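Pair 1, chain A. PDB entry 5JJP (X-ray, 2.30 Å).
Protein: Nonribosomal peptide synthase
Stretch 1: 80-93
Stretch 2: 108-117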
# COMPACT_ATOMS: atom_id res chain seq x y z
N GLY A 80 13.45 -9.71 21.92
CA GLY A 80 12.78 -10.92 22.39
C GLY A 80 11.32 -11.00 22.03
O GLY A 80 10.62 -11.84 22.60
N LEU A 81 10.84 -10.16 21.11
CA LEU A 81 9.42 -10.24 20.71
C LEU A 81 9.14 -11.53 19.94
O LEU A 81 10.02 -12.05 19.28
CB LEU A 81 8.99 -9.04 19.90
CG LEU A 81 9.24 -7.66 20.53
CD1 LEU A 81 8.83 -6.60 19.51
CD2 LEU A 81 8.40 -7.49 21.78
N ASP A 82 7.89 -11.98 19.98
CA ASP A 82 7.47 -13.20 19.30
C ASP A 82 6.81 -12.90 17.95
O ASP A 82 6.25 -11.81 17.79
CB ASP A 82 6.42 -13.92 20.18
CG ASP A 82 6.40 -15.44 20.00
OD1 ASP A 82 7.22 -15.99 19.24
OD2 ASP A 82 5.60 -16.08 20.69
N VAL A 83 6.88 -13.84 16.99
CA VAL A 83 6.18 -13.70 15.74
C VAL A 83 4.71 -13.47 16.12
O VAL A 83 4.16 -14.22 16.94
CB VAL A 83 6.32 -14.98 14.88
CG1 VAL A 83 5.35 -14.97 13.69
CG2 VAL A 83 7.78 -15.18 14.42
N GLY A 84 4.07 -12.48 15.49
CA GLY A 84 2.71 -12.07 15.80
C GLY A 84 2.56 -10.78 16.59
O GLY A 84 1.53 -10.09 16.53
N ASP A 85 3.56 -10.46 17.40
CA ASP A 85 3.48 -9.27 18.25
C ASP A 85 3.44 -8.05 17.38
O ASP A 85 4.24 -7.93 16.46
CB ASP A 85 4.69 -9.21 19.22
CG ASP A 85 4.64 -10.27 20.29
OD1 ASP A 85 3.58 -10.90 20.44
OD2 ASP A 85 5.65 -10.45 21.02
N ARG A 86 2.51 -7.15 17.68
CA ARG A 86 2.39 -5.90 16.92
C ARG A 86 3.38 -4.85 17.31
O ARG A 86 3.79 -4.76 18.47
CB ARG A 86 1.02 -5.31 16.98
CG ARG A 86 -0.02 -6.17 16.26
CD ARG A 86 -0.93 -6.85 17.29
NE ARG A 86 -0.41 -8.11 17.67
CZ ARG A 86 -0.58 -8.71 18.85
NH1 ARG A 86 -1.25 -8.16 19.87
NH2 ARG A 86 -0.05 -9.91 18.98
N VAL A 87 3.78 -4.10 16.31
CA VAL A 87 4.65 -2.97 16.45
C VAL A 87 3.96 -1.76 15.81
O VAL A 87 3.51 -1.83 14.68
CB VAL A 87 5.93 -3.26 15.68
CG1 VAL A 87 6.83 -2.02 15.65
CG2 VAL A 87 6.62 -4.44 16.31
N VAL A 88 3.81 -0.66 16.53
CA VAL A 88 3.36 0.60 15.93
C VAL A 88 4.60 1.25 15.35
O VAL A 88 5.53 1.52 16.09
CB VAL A 88 2.72 1.56 16.94
CG1 VAL A 88 2.26 2.82 16.26
CG2 VAL A 88 1.55 0.89 17.61
N LEU A 89 4.60 1.47 14.05
CA LEU A 89 5.73 2.07 13.37
C LEU A 89 5.35 3.52 12.92
O LEU A 89 4.54 3.72 12.02
CB LEU A 89 6.10 1.20 12.18
CG LEU A 89 7.26 1.61 11.32
CD1 LEU A 89 8.50 1.75 12.17
CD2 LEU A 89 7.50 0.60 10.23
N GLU A 90 5.91 4.51 13.61
CA GLU A 90 5.53 5.91 13.40
C GLU A 90 6.65 6.73 12.78
O GLU A 90 7.68 6.94 13.42
CB GLU A 90 5.10 6.54 14.70
CG GLU A 90 4.66 7.99 14.59
CD GLU A 90 3.83 8.42 15.82
OE1 GLU A 90 2.71 7.86 16.01
OE2 GLU A 90 4.29 9.33 16.58
N SER A 91 6.43 7.17 11.57
CA SER A 91 7.44 7.91 10.85
C SER A 91 6.89 8.45 9.56
O SER A 91 5.99 7.86 8.96
CB SER A 91 8.66 7.01 10.57
OG SER A 91 9.59 7.57 9.64
N PRO A 92 7.40 9.62 9.14
CA PRO A 92 7.12 9.91 7.75
C PRO A 92 7.79 8.84 6.88
O PRO A 92 8.72 8.19 7.31
CB PRO A 92 7.73 11.30 7.54
CG PRO A 92 8.78 11.42 8.59
CD PRO A 92 8.30 10.61 9.74
N ALA A 93 7.27 8.67 5.67
CA ALA A 93 7.87 7.77 4.67
C ALA A 93 9.29 8.21 4.28
O ALA A 93 9.46 9.20 3.62
CB ALA A 93 6.99 7.72 3.44
N GLY A 108 8.51 -11.27 11.32
CA GLY A 108 7.14 -11.65 11.50
C GLY A 108 6.41 -10.79 12.49
O GLY A 108 5.49 -11.29 13.16
N LEU A 109 6.79 -9.52 12.58
CA LEU A 109 6.17 -8.60 13.50
C LEU A 109 5.23 -7.70 12.73
O LEU A 109 5.67 -6.75 12.09
CB LEU A 109 7.20 -7.77 14.25
CG LEU A 109 8.24 -8.57 15.02
CD1 LEU A 109 9.36 -7.68 15.58
CD2 LEU A 109 7.58 -9.37 16.17
N PRO A 110 3.93 -7.99 12.78
CA PRO A 110 3.06 -7.15 12.03
C PRO A 110 3.09 -5.73 12.59
O PRO A 110 2.99 -5.52 13.81
CB PRO A 110 1.67 -7.78 12.24
CG PRO A 110 1.78 -8.53 13.51
CD PRO A 110 3.18 -9.05 13.50
N PHE A 111 3.18 -4.75 11.70
CA PHE A 111 3.23 -3.36 12.13
C PHE A 111 1.97 -2.60 11.75
O PHE A 111 1.26 -2.96 10.83
CB PHE A 111 4.48 -2.68 11.54
CG PHE A 111 4.46 -2.57 10.07
CD1 PHE A 111 3.92 -1.48 9.46
CD2 PHE A 111 5.01 -3.59 9.28
CE1 PHE A 111 3.89 -1.42 8.08
CE2 PHE A 111 4.96 -3.53 7.91
CZ PHE A 111 4.42 -2.44 7.31
N ILE A 112 1.74 -1.53 12.46
CA ILE A 112 0.66 -0.60 12.22
C ILE A 112 1.38 0.67 11.86
O ILE A 112 2.02 1.24 12.73
CB ILE A 112 -0.14 -0.19 13.48
CG1 ILE A 112 -0.43 -1.33 14.45
CG2 ILE A 112 -1.40 0.53 13.12
CD1 ILE A 112 -1.06 -2.52 13.86
N PRO A 113 1.23 1.16 10.61
CA PRO A 113 1.94 2.39 10.22
C PRO A 113 1.22 3.64 10.66
O PRO A 113 0.02 3.75 10.52
CB PRO A 113 2.00 2.29 8.70
CG PRO A 113 0.75 1.55 8.36
CD PRO A 113 0.51 0.57 9.46
N THR A 114 1.98 4.58 11.19
CA THR A 114 1.42 5.78 11.78
C THR A 114 2.33 6.96 11.40
O THR A 114 3.50 6.75 11.05
CB THR A 114 1.32 5.49 13.31
OG1 THR A 114 0.03 4.93 13.61
CG2 THR A 114 1.50 6.62 14.11
N ILE A 115 1.83 8.17 11.47
CA ILE A 115 2.70 9.34 11.36
C ILE A 115 2.62 10.20 12.61
O ILE A 115 1.66 10.05 13.39
CB ILE A 115 2.40 10.16 10.12
CG1 ILE A 115 0.90 10.50 10.05
CG2 ILE A 115 2.81 9.36 8.89
CD1 ILE A 115 0.57 11.58 9.01
N PRO A 116 3.65 11.04 12.82
CA PRO A 116 3.66 11.93 13.98
C PRO A 116 2.37 12.74 14.17
O PRO A 116 1.95 12.97 15.31
CB PRO A 116 4.87 12.86 13.71
CG PRO A 116 5.80 12.00 12.90
CD PRO A 116 4.91 11.16 12.04
N GLU A 117 1.75 13.12 13.05
CA GLU A 117 0.55 13.94 13.05
C GLU A 117 -0.71 13.15 13.32
O GLU A 117 -1.80 13.72 13.37
CB GLU A 117 0.43 14.65 11.70
CG GLU A 117 1.57 15.65 11.40
CD GLU A 117 2.84 15.01 10.87
OE1 GLU A 117 2.82 13.87 10.40
OE2 GLU A 117 3.91 15.66 10.95

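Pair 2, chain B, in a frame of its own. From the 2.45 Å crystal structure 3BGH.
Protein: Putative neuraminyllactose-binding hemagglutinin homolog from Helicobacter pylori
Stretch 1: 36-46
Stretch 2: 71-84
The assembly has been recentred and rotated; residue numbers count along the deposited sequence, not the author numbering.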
# COMPACT_ATOMS: atom_id res chain seq x y z
N SER B 36 -31.64 -0.61 19.22
CA SER B 36 -32.13 -1.98 19.11
C SER B 36 -31.46 -2.86 18.05
O SER B 36 -31.65 -4.08 18.03
CB SER B 36 -33.68 -2.02 18.98
OG SER B 36 -34.32 -1.10 19.86
N HIS B 37 -30.66 -2.26 17.17
CA HIS B 37 -29.91 -3.03 16.17
C HIS B 37 -28.63 -3.63 16.75
O HIS B 37 -27.93 -2.97 17.54
CB HIS B 37 -29.60 -2.14 14.99
CG HIS B 37 -30.81 -1.45 14.42
ND1 HIS B 37 -31.05 -0.11 14.60
CD2 HIS B 37 -31.83 -1.93 13.68
CE1 HIS B 37 -32.17 0.22 13.97
NE2 HIS B 37 -32.66 -0.87 13.41
N LEU B 38 -28.33 -4.88 16.40
CA LEU B 38 -27.06 -5.55 16.78
C LEU B 38 -26.06 -5.63 15.60
O LEU B 38 -26.42 -6.13 14.52
CB LEU B 38 -27.32 -6.97 17.31
CG LEU B 38 -26.12 -7.93 17.40
CD1 LEU B 38 -25.14 -7.56 18.50
CD2 LEU B 38 -26.54 -9.38 17.56
N VAL B 39 -24.81 -5.17 15.79
CA VAL B 39 -23.76 -5.35 14.76
C VAL B 39 -22.63 -6.26 15.23
O VAL B 39 -22.15 -6.14 16.35
CB VAL B 39 -23.15 -4.01 14.23
CG1 VAL B 39 -24.21 -2.94 14.06
CG2 VAL B 39 -22.07 -3.51 15.12
N VAL B 40 -22.22 -7.18 14.37
CA VAL B 40 -21.08 -8.03 14.65
C VAL B 40 -19.78 -7.34 14.20
O VAL B 40 -19.67 -6.90 13.05
CB VAL B 40 -21.22 -9.37 13.94
CG1 VAL B 40 -20.01 -10.24 14.19
CG2 VAL B 40 -22.43 -10.08 14.41
N LEU B 41 -18.81 -7.24 15.10
CA LEU B 41 -17.54 -6.63 14.79
C LEU B 41 -16.45 -7.68 14.84
O LEU B 41 -16.29 -8.32 15.87
CB LEU B 41 -17.24 -5.52 15.78
CG LEU B 41 -16.32 -4.42 15.28
CD1 LEU B 41 -17.08 -3.61 14.27
CD2 LEU B 41 -15.84 -3.56 16.43
N ILE B 42 -15.75 -7.87 13.74
CA ILE B 42 -14.66 -8.85 13.64
C ILE B 42 -13.32 -8.14 13.87
O ILE B 42 -13.20 -6.97 13.53
CB ILE B 42 -14.68 -9.57 12.29
CG1 ILE B 42 -15.99 -10.34 12.17
CG2 ILE B 42 -13.54 -10.55 12.15
CD1 ILE B 42 -16.06 -11.21 10.97
N GLU B 43 -12.34 -8.83 14.47
CA GLU B 43 -11.07 -8.21 14.80
C GLU B 43 -10.39 -7.84 13.48
O GLU B 43 -10.30 -8.69 12.61
CB GLU B 43 -10.19 -9.17 15.64
CG GLU B 43 -8.92 -8.53 16.31
CD GLU B 43 -8.15 -9.50 17.25
OE1 GLU B 43 -7.75 -10.62 16.80
OE2 GLU B 43 -7.90 -9.13 18.42
N PRO B 44 -9.93 -6.57 13.33
CA PRO B 44 -9.38 -6.09 12.07
C PRO B 44 -8.09 -6.82 11.74
O PRO B 44 -7.28 -7.07 12.64
CB PRO B 44 -9.07 -4.61 12.36
CG PRO B 44 -9.88 -4.24 13.50
CD PRO B 44 -9.89 -5.51 14.35
N LYS B 45 -7.94 -7.20 10.48
CA LYS B 45 -6.71 -7.79 9.96
C LYS B 45 -5.90 -6.76 9.17
O LYS B 45 -6.26 -6.46 8.03
CB LYS B 45 -7.08 -8.94 9.02
CG LYS B 45 -7.02 -10.30 9.64
CD LYS B 45 -8.25 -10.63 10.47
CE LYS B 45 -8.07 -11.97 11.25
NZ LYS B 45 -8.91 -11.99 12.49
N ILE B 46 -4.87 -6.18 9.79
CA ILE B 46 -4.03 -5.17 9.14
C ILE B 46 -2.58 -5.66 9.06
O ILE B 46 -1.88 -5.71 10.06
CB ILE B 46 -4.02 -3.80 9.90
CG1 ILE B 46 -5.41 -3.37 10.42
CG2 ILE B 46 -3.36 -2.70 9.06
CD1 ILE B 46 -6.45 -3.03 9.37
N PHE B 71 -17.66 3.47 20.02
CA PHE B 71 -18.39 4.34 19.12
C PHE B 71 -19.79 3.79 18.85
O PHE B 71 -20.77 4.51 18.92
CB PHE B 71 -17.64 4.46 17.80
CG PHE B 71 -18.34 5.30 16.80
CD1 PHE B 71 -18.25 6.69 16.86
CD2 PHE B 71 -19.11 4.71 15.80
CE1 PHE B 71 -18.92 7.49 15.92
CE2 PHE B 71 -19.78 5.50 14.86
CZ PHE B 71 -19.68 6.89 14.92
N LEU B 72 -19.87 2.50 18.53
CA LEU B 72 -21.15 1.90 18.20
C LEU B 72 -22.13 1.92 19.39
O LEU B 72 -23.23 2.44 19.28
CB LEU B 72 -20.94 0.50 17.64
CG LEU B 72 -20.34 0.55 16.23
CD1 LEU B 72 -19.74 -0.78 15.91
CD2 LEU B 72 -21.36 0.99 15.18
N GLU B 73 -21.70 1.38 20.52
CA GLU B 73 -22.46 1.43 21.76
C GLU B 73 -22.91 2.85 22.05
O GLU B 73 -24.10 3.09 22.16
CB GLU B 73 -21.63 0.87 22.89
CG GLU B 73 -21.41 -0.63 22.76
CD GLU B 73 -20.34 -1.16 23.70
OE1 GLU B 73 -19.45 -0.36 24.10
OE2 GLU B 73 -20.38 -2.37 24.03
N ARG B 74 -21.98 3.80 22.11
CA ARG B 74 -22.34 5.20 22.31
C ARG B 74 -23.38 5.68 21.28
O ARG B 74 -23.86 6.81 21.35
CB ARG B 74 -21.11 6.09 22.27
CG ARG B 74 -21.42 7.57 22.32
CD ARG B 74 -21.19 8.12 23.69
NE ARG B 74 -19.92 8.85 23.79
CZ ARG B 74 -18.77 8.32 24.21
NH1 ARG B 74 -17.67 9.07 24.25
NH2 ARG B 74 -18.71 7.03 24.58
N LYS B 75 -23.73 4.84 20.32
CA LYS B 75 -24.59 5.27 19.23
C LYS B 75 -25.84 4.42 19.23
O LYS B 75 -26.72 4.59 18.38
CB LYS B 75 -23.84 5.17 17.90
CG LYS B 75 -23.82 6.49 17.15
CD LYS B 75 -22.75 7.49 17.64
CE LYS B 75 -23.06 8.86 17.05
NZ LYS B 75 -22.05 9.91 17.35
N GLY B 76 -25.89 3.50 20.19
CA GLY B 76 -27.13 2.87 20.59
C GLY B 76 -27.18 1.39 20.30
O GLY B 76 -28.10 0.69 20.77
N TYR B 77 -26.20 0.89 19.55
CA TYR B 77 -26.19 -0.49 19.08
C TYR B 77 -25.75 -1.49 20.13
O TYR B 77 -25.10 -1.14 21.11
CB TYR B 77 -25.29 -0.62 17.83
CG TYR B 77 -25.71 0.31 16.72
CD1 TYR B 77 -26.58 -0.12 15.72
CD2 TYR B 77 -25.23 1.62 16.66
CE1 TYR B 77 -26.97 0.73 14.71
CE2 TYR B 77 -25.63 2.49 15.63
CZ TYR B 77 -26.50 2.02 14.67
OH TYR B 77 -26.90 2.86 13.66
N SER B 78 -26.14 -2.74 19.94
CA SER B 78 -25.49 -3.82 20.68
C SER B 78 -24.33 -4.24 19.79
O SER B 78 -24.45 -4.23 18.57
CB SER B 78 -26.42 -5.02 20.90
OG SER B 78 -27.79 -4.62 20.93
N VAL B 79 -23.22 -4.62 20.41
CA VAL B 79 -22.03 -4.98 19.68
C VAL B 79 -21.51 -6.33 20.16
O VAL B 79 -21.25 -6.51 21.35
CB VAL B 79 -20.94 -3.91 19.85
CG1 VAL B 79 -19.77 -4.23 18.97
CG2 VAL B 79 -21.48 -2.55 19.51
N SER B 80 -21.38 -7.28 19.24
CA SER B 80 -20.79 -8.57 19.51
C SER B 80 -19.45 -8.70 18.78
O SER B 80 -19.35 -8.44 17.58
CB SER B 80 -21.72 -9.70 19.10
OG SER B 80 -23.01 -9.52 19.68
N GLN B 81 -18.44 -9.12 19.53
CA GLN B 81 -17.06 -9.14 19.11
C GLN B 81 -16.60 -10.58 18.89
O GLN B 81 -16.87 -11.44 19.70
CB GLN B 81 -16.17 -8.53 20.20
CG GLN B 81 -16.43 -7.09 20.56
CD GLN B 81 -15.46 -6.62 21.62
OE1 GLN B 81 -14.83 -7.43 22.32
NE2 GLN B 81 -15.30 -5.31 21.75
N PHE B 82 -15.89 -10.82 17.79
CA PHE B 82 -15.31 -12.14 17.53
C PHE B 82 -13.97 -11.92 16.85
O PHE B 82 -13.70 -10.81 16.40
CB PHE B 82 -16.26 -12.98 16.65
CG PHE B 82 -17.58 -13.28 17.31
CD1 PHE B 82 -17.69 -14.31 18.24
CD2 PHE B 82 -18.72 -12.52 17.00
CE1 PHE B 82 -18.91 -14.59 18.86
CE2 PHE B 82 -19.94 -12.79 17.61
CZ PHE B 82 -20.04 -13.83 18.54
N LYS B 83 -13.13 -12.95 16.78
CA LYS B 83 -11.84 -12.79 16.12
C LYS B 83 -11.81 -13.26 14.66
O LYS B 83 -10.93 -12.85 13.90
CB LYS B 83 -10.69 -13.40 16.93
CG LYS B 83 -10.11 -12.41 17.93
CD LYS B 83 -9.02 -13.03 18.83
CE LYS B 83 -8.70 -12.06 20.00
NZ LYS B 83 -7.55 -12.53 20.85
N ASP B 84 -12.76 -14.12 14.28
CA ASP B 84 -12.91 -14.60 12.90
C ASP B 84 -14.41 -14.79 12.64
O ASP B 84 -15.17 -14.96 13.60
CB ASP B 84 -12.14 -15.91 12.68
CG ASP B 84 -10.61 -15.75 12.80
OD1 ASP B 84 -10.00 -14.90 12.10
OD2 ASP B 84 -9.99 -16.50 13.58

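Two parallel strands, joined rung by rung and entered on one side from a glycine that ends a helix, form a frame that quite different side chains can furnish. In pair 1 the strands containing Val A87 to Glu A90 and Phe A111 to Thr A114 run at 25° to each other; in pair 2 Leu B38 to Ile B42 and Ser B78 to Phe B82 run at 26°. Fourteen central residues superpose with an RMSD of 0.5 Å.

The hydrogen bonds follow the same alternating ladder. Val A87 is bonded through both its N and its O to the residues flanking its partner, N to Pro A110 O and O to Ile A112 N (3.0 and 2.9 Å); its counterpart Val B39 uses N for Ser B78 O and O for Ser B80 N (3.0 and 3.2 Å). Leu A89 and Leu B41 repeat the pattern two residues on. Pro A110, where Ser B78 sits in pair 2, has no N-H to give, but its carbonyl O still accepts the bond from Val A87 N, so the ladder continues past it. The bond from Ser B78 N to His B37 O (3.0 Å) therefore has no equivalent, and Pro A110 CD instead lies 3.3 Å from Asp A85 O.

Both second strands follow a Schellman motif, closed by Gly A108 and Gly B76, which superpose and have positive phi. In pair 1 an ideal CB on Gly A108 would also lie 3.1 Å from Val A83 CG1.

The side chains of Val A87 and Val B39 nearly coincide, but their neighbours differ. Val A87 CG2 meets Leu A109 CB at 4.0 Å; Val B39 CG1 meets the matching Tyr B77 at CD1, also 4.0 Å, while its CG2 reaches Leu B72 CD1 in the preceding helix at 3.7 Å. Farther along this face, Leu A89 CD2 packs against Phe A111 CD1 (4.2 Å). In pair 2 the smaller Val B79 replaces the phenylalanine, with its CG1 4.3 Å from Leu B41 CB, and Leu B41 CD1 also approaches Leu B72 CD1 (4.2 Å).

On the other face, Val A88 CG2 lies 4.3 Å from Ile A112 CG1. Ser B80 takes the isoleucine's place, and Val B40 CG1 instead touches the ring edge of Phe B82 at CD2 (3.8 Å); this phenylalanine matches Thr A114.

The strand exits diverge in chemistry. Past the matched positions, where these residues have no counterparts, pair 1 brings Pro A92 CD to Pro A116 CD (4.1 Å), an apolar contact, whereas pair 2 places a salt bridge between Lys B45 NZ and Asp B84 OD1 (3.1 Å). The ladder sets the spacing, and varied side chains fill it.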